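PDB 3OGV: beta-galactosidase from Trichoderma reesei, which probably hydrolyses terminal non-reducing beta-D-galactose residues from beta-D-galactosides, as a glycosidase of family 35. Local coordinates for residues 74-79 / 117-122. Numbering follows the deposited sequence.
Sequences SFYVDW and PYINAE. With PTQ (2-phenylethyl 1-thio-beta-D-galactopyranoside), chain E.
Ile-119 lies over one face of the Tyr-76 ring: its CB sits 3.7 Å from the ring centroid and 17° off the normal, a CH-pi contact. The methyl CG2 continues along the same ring, 3.5 Å from Tyr-76 CD1, while Ala-121 CB meets the CD2–CE2 side obliquely. CG1 of Ile-119 takes the position between backbone N and carbonyl carbon (chi1 58°), which carries CD1 back toward Tyr-76 CB and the Val-77 carbonyl.

Packed this way, the phenol points into the sugar site. O3 of the thiogalactoside donates to Tyr-76 OH at 2.8 Å, lying near the ring plane at its edge, and Ala-121 N gives its hydrogen to the same O3 at 2.9 Å. Asn-120 ND2 reaches O4 of the ligand (2.8 Å, N-H...O 150°), and the two carboxylate oxygens of Glu-122 divide the ligand hydroxyls, OE2 accepting from O4 and OE1 from O5. Tyr-76 OH is also hydrogen-bonded to Asn-179 OD1, from another residue of the galactose site. A phenylalanine at Tyr-76 would probably leave the ligand O3 without this acceptor and Asn-179 OD1 without its hydroxyl mate.

In the second shell, Tyr-118 OH donates to Asn-120 OD1 at 2.6 Å, in the carbonyl plane on a lone pair, which fixes the amide's rotation with ND2 toward the sugar. Farther out, a water accepts from Trp-79 N and donates to Val-77 O and Pro-117 O, and Pro-117 CB packs 3.8 Å from Trp-79 CE3. Strands 72-76 and 110-116 are parallel neighbours; the end of the first and the loop following the second supply one part of the galactose pocket, at the C-terminal side of the barrel strands as in TIM-barrel glycosidases.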
loop_
_atom_site.group_PDB
_atom_site.type_symbol
_atom_site.label_atom_id
_atom_site.label_comp_id
_atom_site.label_asym_id
_atom_site.label_seq_id
_atom_site.Cartn_x
_atom_site.Cartn_y
_atom_site.Cartn_z
ATOM N N SER A 74 2.881 -3.960 -8.725
ATOM C CA SER A 74 3.908 -2.915 -8.855
ATOM C C SER A 74 4.549 -2.674 -7.505
ATOM O O SER A 74 3.812 -2.610 -6.510
ATOM C CB SER A 74 3.216 -1.681 -9.453
ATOM O OG SER A 74 4.045 -0.510 -9.380
ATOM N N PHE A 75 5.890 -2.493 -7.448
ATOM C CA PHE A 75 6.527 -2.284 -6.167
ATOM C C PHE A 75 7.640 -1.296 -6.243
ATOM O O PHE A 75 8.360 -1.213 -7.246
ATOM C CB PHE A 75 7.101 -3.623 -5.610
ATOM C CG PHE A 75 8.263 -4.182 -6.382
ATOM C CD1 PHE A 75 8.114 -4.959 -7.529
ATOM C CD2 PHE A 75 9.600 -4.042 -5.845
ATOM C CE1 PHE A 75 9.199 -5.482 -8.213
ATOM C CE2 PHE A 75 10.678 -4.563 -6.568
ATOM C CZ PHE A 75 10.517 -5.314 -7.740
ATOM N N TYR A 76 7.786 -0.527 -5.177
ATOM C CA TYR A 76 9.002 0.291 -4.917
ATOM C C TYR A 76 10.048 -0.473 -4.229
ATOM O O TYR A 76 9.786 -1.419 -3.427
ATOM C CB TYR A 76 8.646 1.547 -4.128
ATOM C CG TYR A 76 7.911 2.650 -4.835
ATOM C CD1 TYR A 76 8.340 3.149 -6.118
ATOM C CD2 TYR A 76 6.877 3.366 -4.241
ATOM C CE1 TYR A 76 7.679 4.238 -6.699
ATOM C CE2 TYR A 76 6.233 4.426 -4.768
ATOM C CZ TYR A 76 6.675 4.858 -6.058
ATOM O OH TYR A 76 5.984 5.900 -6.601
ATOM N N VAL A 77 11.318 -0.001 -4.333
ATOM C CA VAL A 77 12.429 -0.365 -3.444
ATOM C C VAL A 77 12.918 0.923 -2.777
ATOM O O VAL A 77 12.983 1.971 -3.435
ATOM C CB VAL A 77 13.582 -0.962 -4.215
ATOM C CG1 VAL A 77 14.712 -1.388 -3.324
ATOM C CG2 VAL A 77 13.051 -2.212 -5.051
ATOM N N ASP A 78 13.083 0.884 -1.437
ATOM C CA ASP A 78 13.511 2.076 -0.628
ATOM C C ASP A 78 15.021 2.053 -0.390
ATOM O O ASP A 78 15.583 1.247 0.393
ATOM C CB ASP A 78 12.739 2.034 0.670
ATOM C CG ASP A 78 13.006 3.225 1.540
ATOM O OD1 ASP A 78 13.830 4.119 1.231
ATOM O OD2 ASP A 78 12.277 3.353 2.601
ATOM N N TRP A 79 15.732 2.909 -1.191
ATOM C CA TRP A 79 17.201 2.954 -1.100
ATOM C C TRP A 79 17.744 3.208 0.364
ATOM O O TRP A 79 18.706 2.564 0.734
ATOM C CB TRP A 79 17.580 4.099 -2.077
ATOM C CG TRP A 79 19.060 4.457 -2.115
ATOM C CD1 TRP A 79 20.156 3.767 -1.643
ATOM C CD2 TRP A 79 19.568 5.697 -2.728
ATOM N NE1 TRP A 79 21.323 4.504 -1.916
ATOM C CE2 TRP A 79 20.986 5.670 -2.580
ATOM C CE3 TRP A 79 18.954 6.760 -3.363
ATOM C CZ2 TRP A 79 21.785 6.743 -3.095
ATOM C CZ3 TRP A 79 19.774 7.794 -3.880
ATOM C CH2 TRP A 79 21.190 7.750 -3.668
ATOM N N PRO A 117 16.085 5.809 -8.317
ATOM C CA PRO A 117 16.449 5.947 -6.903
ATOM C C PRO A 117 15.498 6.717 -6.076
ATOM O O PRO A 117 15.350 6.396 -4.872
ATOM C CB PRO A 117 17.831 6.650 -6.998
ATOM C CG PRO A 117 18.353 6.423 -8.243
ATOM C CD PRO A 117 17.232 6.169 -9.224
ATOM N N TYR A 118 14.861 7.739 -6.587
ATOM C CA TYR A 118 13.857 8.490 -5.854
ATOM C C TYR A 118 12.477 7.806 -6.044
ATOM O O TYR A 118 12.113 7.529 -7.196
ATOM C CB TYR A 118 13.759 9.967 -6.389
ATOM C CG TYR A 118 12.862 10.782 -5.537
ATOM C CD1 TYR A 118 13.279 11.110 -4.233
ATOM C CD2 TYR A 118 11.603 11.169 -5.962
ATOM C CE1 TYR A 118 12.445 11.769 -3.414
ATOM C CE2 TYR A 118 10.702 11.811 -5.122
ATOM C CZ TYR A 118 11.164 12.162 -3.798
ATOM O OH TYR A 118 10.295 12.713 -2.878
ATOM N N ILE A 119 11.779 7.556 -4.923
ATOM C CA ILE A 119 10.465 6.872 -5.050
ATOM C C ILE A 119 9.333 7.709 -4.466
ATOM O O ILE A 119 8.155 7.434 -4.778
ATOM C CB ILE A 119 10.413 5.471 -4.393
ATOM C CG1 ILE A 119 10.761 5.547 -2.876
ATOM C CG2 ILE A 119 11.352 4.582 -5.158
ATOM C CD1 ILE A 119 10.473 4.236 -2.069
ATOM N N ASN A 120 9.595 8.784 -3.653
ATOM C CA ASN A 120 8.552 9.575 -3.002
ATOM C C ASN A 120 7.852 8.669 -1.927
ATOM O O ASN A 120 8.455 8.360 -0.884
ATOM C CB ASN A 120 7.585 10.276 -3.979
ATOM C CG ASN A 120 6.987 11.487 -3.409
ATOM O OD1 ASN A 120 7.727 12.452 -3.018
ATOM N ND2 ASN A 120 5.654 11.604 -3.286
ATOM N N ALA A 121 6.616 8.131 -2.243
ATOM C CA ALA A 121 6.057 6.932 -1.529
ATOM C C ALA A 121 5.678 7.242 -0.081
ATOM O O ALA A 121 5.389 6.262 0.657
ATOM C CB ALA A 121 7.016 5.735 -1.611
ATOM N N GLU A 122 5.707 8.488 0.365
ATOM C CA GLU A 122 5.483 8.835 1.767
ATOM C C GLU A 122 6.523 8.136 2.646
ATOM O O GLU A 122 6.205 7.841 3.840
ATOM C CB GLU A 122 4.008 8.633 2.199
ATOM C CG GLU A 122 3.080 9.639 1.559
ATOM C CD GLU A 122 2.777 9.371 0.099
ATOM O OE1 GLU A 122 2.263 8.298 -0.231
ATOM O OE2 GLU A 122 3.002 10.275 -0.745
HETATM C C1 PTQ E . 2.588 9.841 -6.356
HETATM O O1 PTQ E . 1.874 10.228 -5.154
HETATM S S1 PTQ E . 2.849 11.404 -7.295
HETATM C C2 PTQ E . 3.906 9.194 -6.099
HETATM O O2 PTQ E . 4.525 8.747 -7.272
HETATM C C3 PTQ E . 3.840 8.074 -5.059
HETATM O O3 PTQ E . 5.127 7.689 -4.678
HETATM C C4 PTQ E . 2.985 8.490 -3.878
HETATM O O4 PTQ E . 3.764 9.509 -3.173
HETATM C C5 PTQ E . 1.652 9.042 -4.243
HETATM O O5 PTQ E . 0.497 8.598 -2.236
HETATM C C6 PTQ E . 0.759 9.670 -3.225
HETATM C C7 PTQ E . 1.143 11.921 -7.604
HETATM C C8 PTQ E . 1.033 13.334 -8.113
HETATM C C9 PTQ E . -0.372 13.743 -8.310
HETATM C C10 PTQ E . -1.074 14.332 -7.265
HETATM C C11 PTQ E . -2.434 14.649 -7.474
HETATM C C12 PTQ E . -3.043 14.357 -8.715
HETATM C C13 PTQ E . -2.310 13.742 -9.699
HETATM C C14 PTQ E . -1.035 13.396 -9.496
HETATM O O HOH W 1 14.310 4.493 -3.050
#